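Local coordinates for Poly(A) RNA polymerase protein 2 (Saccharomyces cerevisiae, PDB 3NYB) that serves as the poly(A) polymerase of the TRAMP RNA surveillance complex, works with the zinc-knuckle protein Air2p and probably adds adenylate tails to RNA, at residues N8-K13 and D310-S315; F221-G226 and G291-L296; N259-A264 and F280-I285. The protein carries 1 engineered substitution. One frame throughout, in Å; residues are numbered along the deposited sequence.

Interaction 1: residues N8-K13 and D310-S315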
loop_
_atom_site.group_PDB
_atom_site.type_symbol
_atom_site.label_atom_id
_atom_site.label_comp_id
_atom_site.label_asym_id
_atom_site.label_seq_id
_atom_site.Cartn_x
_atom_site.Cartn_y
_atom_site.Cartn_z
ATOM N N ASN A 8 24.662 10.575 -1.122
ATOM C CA ASN A 8 25.673 9.509 -1.051
ATOM C C ASN A 8 25.180 8.183 -1.624
ATOM O O ASN A 8 25.744 7.124 -1.352
ATOM C CB ASN A 8 26.192 9.311 0.384
ATOM C CG ASN A 8 26.594 10.626 1.053
ATOM O OD1 ASN A 8 27.367 11.410 0.500
ATOM N ND2 ASN A 8 26.065 10.868 2.252
ATOM N N HIS A 9 24.130 8.250 -2.428
ATOM C CA HIS A 9 23.532 7.055 -2.987
ATOM C C HIS A 9 23.124 7.278 -4.437
ATOM O O HIS A 9 22.042 6.875 -4.857
ATOM C CB HIS A 9 22.305 6.662 -2.176
ATOM C CG HIS A 9 22.613 6.297 -0.760
ATOM N ND1 HIS A 9 23.244 5.122 -0.418
ATOM C CD2 HIS A 9 22.365 6.947 0.403
ATOM C CE1 HIS A 9 23.373 5.063 0.898
ATOM N NE2 HIS A 9 22.853 6.160 1.417
ATOM N N ASP A 10 23.991 7.930 -5.198
ATOM C CA ASP A 10 23.692 8.228 -6.588
ATOM C C ASP A 10 23.872 6.992 -7.460
ATOM O O ASP A 10 24.916 6.346 -7.406
ATOM C CB ASP A 10 24.600 9.351 -7.082
ATOM C CG ASP A 10 24.567 9.501 -8.574
ATOM O OD1 ASP A 10 25.453 8.936 -9.252
ATOM O OD2 ASP A 10 23.646 10.175 -9.069
ATOM N N HIS A 11 22.851 6.659 -8.250
ATOM C CA HIS A 11 22.944 5.543 -9.194
ATOM C C HIS A 11 22.783 6.003 -10.633
ATOM O O HIS A 11 22.278 5.255 -11.469
ATOM C CB HIS A 11 21.862 4.512 -8.913
ATOM C CG HIS A 11 21.719 4.171 -7.466
ATOM N ND1 HIS A 11 22.650 3.409 -6.787
ATOM C CD2 HIS A 11 20.752 4.472 -6.571
ATOM C CE1 HIS A 11 22.259 3.260 -5.537
ATOM N NE2 HIS A 11 21.110 3.893 -5.378
ATOM N N SER A 12 23.202 7.234 -10.914
ATOM C CA SER A 12 22.933 7.847 -12.209
ATOM C C SER A 12 23.661 7.122 -13.324
ATOM O O SER A 12 23.261 7.210 -14.476
ATOM C CB SER A 12 23.290 9.341 -12.210
ATOM O OG SER A 12 24.668 9.549 -11.960
ATOM N N LYS A 13 24.719 6.394 -12.977
ATOM C CA LYS A 13 25.543 5.710 -13.979
ATOM C C LYS A 13 25.037 4.304 -14.332
ATOM O O LYS A 13 25.685 3.572 -15.078
ATOM C CB LYS A 13 27.007 5.640 -13.524
ATOM C CG LYS A 13 27.654 6.992 -13.239
ATOM C CD LYS A 13 27.938 7.778 -14.515
ATOM C CE LYS A 13 28.569 9.139 -14.207
ATOM N NZ LYS A 13 27.619 10.111 -13.569
ATOM N N ASP A 310 23.683 14.910 -16.915
ATOM C CA ASP A 310 22.370 15.433 -16.550
ATOM C C ASP A 310 21.666 14.498 -15.581
ATOM O O ASP A 310 20.652 14.855 -14.986
ATOM C CB ASP A 310 21.501 15.615 -17.794
ATOM C CG ASP A 310 21.997 16.726 -18.695
ATOM O OD1 ASP A 310 21.850 17.908 -18.315
ATOM O OD2 ASP A 310 22.519 16.416 -19.789
ATOM N N ARG A 311 22.203 13.293 -15.439
ATOM C CA ARG A 311 21.604 12.301 -14.563
ATOM C C ARG A 311 22.157 12.436 -13.148
ATOM O O ARG A 311 21.453 12.182 -12.170
ATOM C CB ARG A 311 21.862 10.895 -15.101
ATOM C CG ARG A 311 21.592 10.738 -16.581
ATOM C CD ARG A 311 22.167 9.437 -17.090
ATOM N NE ARG A 311 21.212 8.339 -17.006
ATOM C CZ ARG A 311 21.538 7.054 -17.098
ATOM N NH1 ARG A 311 22.802 6.700 -17.259
ATOM N NH2 ARG A 311 20.601 6.124 -17.020
ATOM N N LEU A 312 23.420 12.843 -13.057
ATOM C CA LEU A 312 24.095 13.017 -11.776
ATOM C C LEU A 312 23.174 13.623 -10.723
ATOM O O LEU A 312 22.558 14.670 -10.937
ATOM C CB LEU A 312 25.346 13.884 -11.936
ATOM C CG LEU A 312 26.292 13.836 -10.734
ATOM C CD1 LEU A 312 26.700 12.392 -10.462
ATOM C CD2 LEU A 312 27.521 14.729 -10.921
ATOM N N GLY A 313 23.079 12.940 -9.587
ATOM C CA GLY A 313 22.292 13.401 -8.457
ATOM C C GLY A 313 20.797 13.523 -8.691
ATOM O O GLY A 313 20.130 14.300 -8.010
ATOM N N LYS A 314 20.262 12.765 -9.644
ATOM C CA LYS A 314 18.840 12.857 -9.946
ATOM C C LYS A 314 18.041 11.794 -9.221
ATOM O O LYS A 314 18.596 10.820 -8.732
ATOM C CB LYS A 314 18.568 12.809 -11.451
ATOM C CG LYS A 314 18.944 14.086 -12.168
ATOM C CD LYS A 314 18.646 15.301 -11.303
ATOM C CE LYS A 314 19.231 16.564 -11.920
ATOM N NZ LYS A 314 18.713 16.756 -13.299
ATOM N N SER A 315 16.732 12.006 -9.148
ATOM C CA SER A 315 15.848 11.121 -8.419
ATOM C C SER A 315 14.653 10.743 -9.264
ATOM O O SER A 315 13.961 11.611 -9.794
ATOM C CB SER A 315 15.358 11.796 -7.148
ATOM O OG SER A 315 14.359 11.005 -6.545
#
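The polar part of this contact is organised by the carboxylate of Asp10, whose two oxygens divide the work. CG stands anti to the backbone N (chi1 167°), which carries OD2 across to the other segment, where the backbone Gly313 N donates to Asp10 OD2 at 2.9 Å and meets it from above the carboxylate plane. OD1 stays with its own segment: Ser12 OG donates to Asp10 OD1 at 2.9 Å, OD1 accepting with its syn lone pair, and Ser12 N adds a weak bond to OD1 that closes an Asx turn. Lys13 NZ reaches Ser12 OG through a weak bond. The donating peptide N-H belongs to a type II beta turn from Arg311 to Lys314, and its third position suits glycine because the backbone there has positive phi (63°). Here the loop leading into helix 17-31 meets the turn following helix 308-311, joining the two ends of the chain. An alanine at Asp10 would lose both carboxylate oxygens, and would probably loosen the N-terminal segment from this turn. Leu312 points its CB away but turns CD1 back to within 3.8 Å of Ser12 OG, a van der Waals contact. Ser12 CB packs against Arg311 CB at 3.6 Å. The Arg311 guanidinium has Ser12 O over one face, without a hydrogen bond; its NH2 bonds weakly to Gln14 O, and Phe308 adds a cation-pi contact.

Interaction 2: residues F221-G226 and G291-L296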
loop_
_atom_site.group_PDB
_atom_site.type_symbol
_atom_site.label_atom_id
_atom_site.label_comp_id
_atom_site.label_asym_id
_atom_site.label_seq_id
_atom_site.Cartn_x
_atom_site.Cartn_y
_atom_site.Cartn_z
ATOM N N PHE A 221 2.754 -2.303 -10.896
ATOM C CA PHE A 221 1.683 -2.234 -9.918
ATOM C C PHE A 221 0.740 -1.078 -10.251
ATOM O O PHE A 221 -0.476 -1.230 -10.214
ATOM C CB PHE A 221 2.238 -2.079 -8.499
ATOM C CG PHE A 221 1.198 -1.681 -7.481
ATOM C CD1 PHE A 221 0.555 -2.633 -6.719
ATOM C CD2 PHE A 221 0.872 -0.350 -7.283
ATOM C CE1 PHE A 221 -0.398 -2.272 -5.775
ATOM C CE2 PHE A 221 -0.077 0.015 -6.344
ATOM C CZ PHE A 221 -0.713 -0.946 -5.591
ATOM N N PHE A 222 1.301 0.084 -10.560
ATOM C CA PHE A 222 0.479 1.238 -10.903
ATOM C C PHE A 222 -0.209 1.045 -12.245
ATOM O O PHE A 222 -1.263 1.623 -12.509
ATOM C CB PHE A 222 1.317 2.517 -10.928
ATOM C CG PHE A 222 1.782 2.961 -9.572
ATOM C CD1 PHE A 222 0.875 3.137 -8.541
ATOM C CD2 PHE A 222 3.121 3.208 -9.332
ATOM C CE1 PHE A 222 1.296 3.544 -7.296
ATOM C CE2 PHE A 222 3.545 3.612 -8.096
ATOM C CZ PHE A 222 2.634 3.782 -7.072
ATOM N N GLU A 223 0.402 0.228 -13.093
ATOM C CA GLU A 223 -0.140 -0.069 -14.407
ATOM C C GLU A 223 -1.356 -0.967 -14.279
ATOM O O GLU A 223 -2.390 -0.736 -14.900
ATOM C CB GLU A 223 0.923 -0.761 -15.253
ATOM C CG GLU A 223 0.436 -1.222 -16.601
ATOM C CD GLU A 223 1.484 -2.009 -17.343
ATOM O OE1 GLU A 223 1.820 -1.621 -18.484
ATOM O OE2 GLU A 223 1.974 -3.011 -16.774
ATOM N N LEU A 224 -1.227 -1.999 -13.458
ATOM C CA LEU A 224 -2.327 -2.915 -13.238
ATOM C C LEU A 224 -3.512 -2.170 -12.658
ATOM O O LEU A 224 -4.590 -2.144 -13.246
ATOM C CB LEU A 224 -1.900 -4.052 -12.310
ATOM C CG LEU A 224 -2.918 -5.175 -12.141
ATOM C CD1 LEU A 224 -3.926 -4.826 -11.086
ATOM C CD2 LEU A 224 -3.618 -5.462 -13.459
ATOM N N TYR A 225 -3.299 -1.546 -11.506
ATOM C CA TYR A 225 -4.385 -0.938 -10.745
ATOM C C TYR A 225 -4.733 0.467 -11.205
ATOM O O TYR A 225 -5.667 1.078 -10.698
ATOM C CB TYR A 225 -4.052 -0.932 -9.254
ATOM C CG TYR A 225 -3.939 -2.312 -8.658
ATOM C CD1 TYR A 225 -5.022 -3.174 -8.649
ATOM C CD2 TYR A 225 -2.751 -2.755 -8.096
ATOM C CE1 TYR A 225 -4.930 -4.436 -8.097
ATOM C CE2 TYR A 225 -2.650 -4.019 -7.545
ATOM C CZ TYR A 225 -3.745 -4.854 -7.550
ATOM O OH TYR A 225 -3.655 -6.113 -7.009
ATOM N N GLY A 226 -3.987 0.981 -12.172
ATOM C CA GLY A 226 -4.264 2.309 -12.686
ATOM C C GLY A 226 -4.920 2.304 -14.059
ATOM O O GLY A 226 -5.657 3.229 -14.398
ATOM N N GLY A 291 -1.610 8.276 -12.913
ATOM C CA GLY A 291 -0.701 9.401 -12.798
ATOM C C GLY A 291 0.687 8.934 -12.392
ATOM O O GLY A 291 1.695 9.367 -12.952
ATOM N N ALA A 292 0.737 8.031 -11.421
ATOM C CA ALA A 292 2.009 7.548 -10.918
ATOM C C ALA A 292 2.757 6.791 -12.014
ATOM O O ALA A 292 3.940 7.029 -12.263
ATOM C CB ALA A 292 1.796 6.679 -9.689
ATOM N N PHE A 293 2.057 5.880 -12.670
ATOM C CA PHE A 293 2.595 5.194 -13.835
ATOM C C PHE A 293 3.128 6.190 -14.872
ATOM O O PHE A 293 4.270 6.082 -15.312
ATOM C CB PHE A 293 1.508 4.322 -14.450
ATOM C CG PHE A 293 1.919 3.657 -15.710
ATOM C CD1 PHE A 293 2.376 2.353 -15.698
ATOM C CD2 PHE A 293 1.848 4.330 -16.916
ATOM C CE1 PHE A 293 2.759 1.729 -16.863
ATOM C CE2 PHE A 293 2.231 3.717 -18.086
ATOM C CZ PHE A 293 2.686 2.411 -18.061
ATOM N N ASP A 294 2.301 7.161 -15.260
ATOM C CA ASP A 294 2.705 8.157 -16.249
ATOM C C ASP A 294 3.986 8.861 -15.827
ATOM O O ASP A 294 4.910 9.010 -16.628
ATOM C CB ASP A 294 1.601 9.192 -16.467
ATOM C CG ASP A 294 0.411 8.631 -17.223
ATOM O OD1 ASP A 294 0.352 7.399 -17.422
ATOM O OD2 ASP A 294 -0.469 9.424 -17.619
ATOM N N LEU A 295 4.036 9.290 -14.566
ATOM C CA LEU A 295 5.185 10.020 -14.040
ATOM C C LEU A 295 6.456 9.174 -14.033
ATOM O O LEU A 295 7.499 9.611 -14.525
ATOM C CB LEU A 295 4.887 10.535 -12.633
ATOM C CG LEU A 295 3.923 11.720 -12.508
ATOM C CD1 LEU A 295 3.199 11.727 -11.168
ATOM C CD2 LEU A 295 4.657 13.025 -12.714
ATOM N N LEU A 296 6.360 7.965 -13.483
ATOM C CA LEU A 296 7.502 7.050 -13.410
ATOM C C LEU A 296 8.057 6.681 -14.784
ATOM O O LEU A 296 9.265 6.780 -15.021
ATOM C CB LEU A 296 7.131 5.768 -12.664
ATOM C CG LEU A 296 6.805 5.872 -11.176
ATOM C CD1 LEU A 296 6.313 4.522 -10.683
ATOM C CD2 LEU A 296 8.011 6.324 -10.372
#
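Phe222 is the centrepiece of the packing between helices 214-228 and 282-304, which run roughly antiparallel here, their short segments 145° apart in direction and 8.4 Å apart at closest axis approach. Its CG lies anti to the carbonyl carbon (chi1 -70°), so the ring reaches toward the opposite helix and lays one face under the methyl of Ala292. That methyl forms a CH-pi contact almost exactly over the ring centre: Ala292 CB is 3.6 Å from the centroid of the Phe222 ring and only 7° off its normal. A small residue suits this place because its single methyl lets the ring come up close to the helix backbone. At the ring edge, near its plane, Leu296 CD1 touches Phe222 CD2 at 3.7 Å. The two benzyl stems also meet, Phe222 CB lying 4.0 Å from Phe293 CB.

Phe293 has its CG anti to the backbone N, which lays its ring beside Glu223, both side chains pointing the same way. The aliphatic part of the glutamate does the touching: Glu223 CB is 3.5 Å from Phe293 CD1. Glutamate suits this buried place: its methylenes pack on the ring, the extended chain runs alongside with the carboxylate passing CE1 and CZ, and Arg26 of the Protein AIR2 chain meets the charge in a salt bridge with OE2.

Beyond the pair, the Phe222 ring meets Phe170 of helix 160-173 and Phe289 of helix 282-304, and Phe221 of helix 214-228 packs on Leu192 and Val193 of helix 186-198. Val320 of the C-terminal tail lies against Ala292 and Leu296. The pair is thus one seam in a group of helices that also includes 160-173 and 186-198.

Interaction 3: residues N259-A264 and F280-I285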
loop_
_atom_site.group_PDB
_atom_site.type_symbol
_atom_site.label_atom_id
_atom_site.label_comp_id
_atom_site.label_asym_id
_atom_site.label_seq_id
_atom_site.Cartn_x
_atom_site.Cartn_y
_atom_site.Cartn_z
ATOM N N ASN A 259 -23.820 0.744 -6.003
ATOM C CA ASN A 259 -22.766 1.442 -6.737
ATOM C C ASN A 259 -21.759 0.483 -7.363
ATOM O O ASN A 259 -20.907 -0.068 -6.668
ATOM C CB ASN A 259 -22.048 2.444 -5.827
ATOM C CG ASN A 259 -20.848 3.091 -6.497
ATOM O OD1 ASN A 259 -20.697 3.037 -7.719
ATOM N ND2 ASN A 259 -19.987 3.709 -5.695
ATOM N N PRO A 260 -21.857 0.289 -8.686
ATOM C CA PRO A 260 -21.024 -0.639 -9.466
ATOM C C PRO A 260 -19.519 -0.351 -9.388
ATOM O O PRO A 260 -18.739 -1.271 -9.137
ATOM C CB PRO A 260 -21.527 -0.422 -10.903
ATOM C CG PRO A 260 -22.212 0.922 -10.862
ATOM C CD PRO A 260 -22.882 0.914 -9.534
ATOM N N PHE A 261 -19.124 0.900 -9.604
ATOM C CA PHE A 261 -17.707 1.250 -9.683
ATOM C C PHE A 261 -17.074 1.495 -8.318
ATOM O O PHE A 261 -17.081 2.614 -7.803
ATOM C CB PHE A 261 -17.502 2.471 -10.580
ATOM C CG PHE A 261 -16.059 2.749 -10.900
ATOM C CD1 PHE A 261 -15.397 2.011 -11.864
ATOM C CD2 PHE A 261 -15.369 3.748 -10.245
ATOM C CE1 PHE A 261 -14.074 2.262 -12.166
ATOM C CE2 PHE A 261 -14.043 4.006 -10.543
ATOM C CZ PHE A 261 -13.397 3.259 -11.506
ATOM N N SER A 262 -16.509 0.442 -7.745
ATOM C CA SER A 262 -15.912 0.529 -6.423
ATOM C C SER A 262 -15.075 -0.712 -6.122
ATOM O O SER A 262 -15.359 -1.803 -6.617
ATOM C CB SER A 262 -16.999 0.719 -5.361
ATOM O OG SER A 262 -17.884 -0.386 -5.331
ATOM N N LEU A 263 -14.043 -0.538 -5.305
ATOM C CA LEU A 263 -13.139 -1.626 -4.974
ATOM C C LEU A 263 -13.848 -2.663 -4.117
ATOM O O LEU A 263 -14.472 -2.322 -3.117
ATOM C CB LEU A 263 -11.942 -1.081 -4.208
ATOM C CG LEU A 263 -10.594 -1.767 -4.412
ATOM C CD1 LEU A 263 -9.715 -1.543 -3.187
ATOM C CD2 LEU A 263 -10.774 -3.243 -4.672
ATOM N N ALA A 264 -13.746 -3.929 -4.510
ATOM C CA ALA A 264 -14.356 -5.019 -3.755
ATOM C C ALA A 264 -13.322 -6.051 -3.349
ATOM O O ALA A 264 -12.811 -6.804 -4.177
ATOM C CB ALA A 264 -15.449 -5.667 -4.557
ATOM N N PHE A 280 -15.030 5.218 -1.216
ATOM C CA PHE A 280 -15.929 5.724 -2.244
ATOM C C PHE A 280 -15.224 6.606 -3.275
ATOM O O PHE A 280 -15.778 6.914 -4.333
ATOM C CB PHE A 280 -17.127 6.449 -1.624
ATOM C CG PHE A 280 -16.761 7.493 -0.594
ATOM C CD1 PHE A 280 -16.416 8.779 -0.981
ATOM C CD2 PHE A 280 -16.798 7.195 0.766
ATOM C CE1 PHE A 280 -16.096 9.744 -0.038
ATOM C CE2 PHE A 280 -16.480 8.159 1.721
ATOM C CZ PHE A 280 -16.129 9.435 1.315
ATOM N N ASN A 281 -13.997 7.003 -2.974
ATOM C CA ASN A 281 -13.283 7.889 -3.875
ATOM C C ASN A 281 -12.417 7.105 -4.833
ATOM O O ASN A 281 -11.400 7.590 -5.320
ATOM C CB ASN A 281 -12.443 8.889 -3.103
ATOM C CG ASN A 281 -12.172 10.141 -3.900
ATOM O OD1 ASN A 281 -11.230 10.873 -3.615
ATOM N ND2 ASN A 281 -13.000 10.392 -4.913
ATOM N N ILE A 282 -12.844 5.884 -5.102
ATOM C CA ILE A 282 -12.061 4.959 -5.890
ATOM C C ILE A 282 -11.789 5.490 -7.294
ATOM O O ILE A 282 -10.787 5.148 -7.908
ATOM C CB ILE A 282 -12.767 3.594 -5.948
ATOM C CG1 ILE A 282 -11.960 2.607 -6.791
ATOM C CG2 ILE A 282 -14.211 3.755 -6.430
ATOM C CD1 ILE A 282 -10.724 2.122 -6.096
ATOM N N ARG A 283 -12.672 6.338 -7.801
ATOM C CA ARG A 283 -12.477 6.901 -9.132
ATOM C C ARG A 283 -11.187 7.706 -9.223
ATOM O O ARG A 283 -10.414 7.551 -10.165
ATOM C CB ARG A 283 -13.657 7.786 -9.511
ATOM C CG ARG A 283 -14.995 7.122 -9.314
ATOM C CD ARG A 283 -16.098 7.951 -9.938
ATOM N NE ARG A 283 -17.378 7.253 -9.907
ATOM C CZ ARG A 283 -17.778 6.393 -10.836
ATOM N NH1 ARG A 283 -16.995 6.128 -11.873
ATOM N NH2 ARG A 283 -18.959 5.798 -10.729
ATOM N N ASP A 284 -10.972 8.583 -8.247
ATOM C CA ASP A 284 -9.772 9.412 -8.203
ATOM C C ASP A 284 -8.545 8.594 -7.831
ATOM O O ASP A 284 -7.423 8.934 -8.198
ATOM C CB ASP A 284 -9.948 10.561 -7.213
ATOM C CG ASP A 284 -10.772 11.697 -7.787
ATOM O OD1 ASP A 284 -11.441 11.479 -8.819
ATOM O OD2 ASP A 284 -10.748 12.807 -7.214
ATOM N N ILE A 285 -8.761 7.515 -7.092
ATOM C CA ILE A 285 -7.661 6.637 -6.730
ATOM C C ILE A 285 -7.046 6.038 -7.992
ATOM O O ILE A 285 -5.832 6.074 -8.176
ATOM C CB ILE A 285 -8.121 5.532 -5.758
ATOM C CG1 ILE A 285 -8.544 6.159 -4.427
ATOM C CG2 ILE A 285 -7.016 4.508 -5.547
ATOM C CD1 ILE A 285 -9.292 5.227 -3.517
#
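The carbonyl oxygen of Asn281 is the best-held polar atom here, gripped by two backbone bonds of the first turn of helix 282-304: Ile285 N donates to Asn281 O at 3.2 Å, and Asp284 N adds a weak bond. Asn281 thus stands at the N-cap position, though its side chain makes no capping bond. Just past it, the helix presents Ile282 and Arg283 to the 259-264 loop. Ile282 has CG1 anti to the backbone N (chi1 179°), which sends its two branches to different places: CG2 rests 3.6 Å from Ser262 CA, and CD1 reaches Leu263 CB at 3.9 Å. A beta-branched residue suits this spot because one side chain can follow two successive residues of the loop.

Arg283 crosses Phe261 obliquely, its chain extended from CG to NE, and brings the guanidinium almost parallel to the ring, 14° between the planes. Phe261 CD2 sits over one guanidinium face, 3.3 Å from Arg283 NH1, offset toward the rim. Arg283 CG also touches the ring, at 3.5 Å from Phe261 CE2, while Asp232 packs on Phe261 from a neighbouring loop. Nearby, Arg283 NH1 comes close to Arg69 of the Protein AIR2 chain, a like charge. Across the two segments the contact therefore depends on shape and dispersion, with the flat arginine head supplying a partner for the aromatic ring while its charge would still favour a solvated border.

From the N terminus, the loop before helix 17-31 sits against the far C-terminal turn, so interaction 1 closes a loop that takes in nearly the whole chain, including the mixed sheet. Interaction 2 is nested inside it, joining helix 214-228 to helix 282-304. Interaction 3 is nested again inside interaction 2, bringing the loop before strand 266-267 back to the start of that same long helix. None of the three cross. Interactions 2 and 3 share helix 282-304, with centres about 17 Å apart, and helix 308-311 follows it in the chain, so the C-terminal helical region is tied successively to a loop, a helix and the chain's beginning.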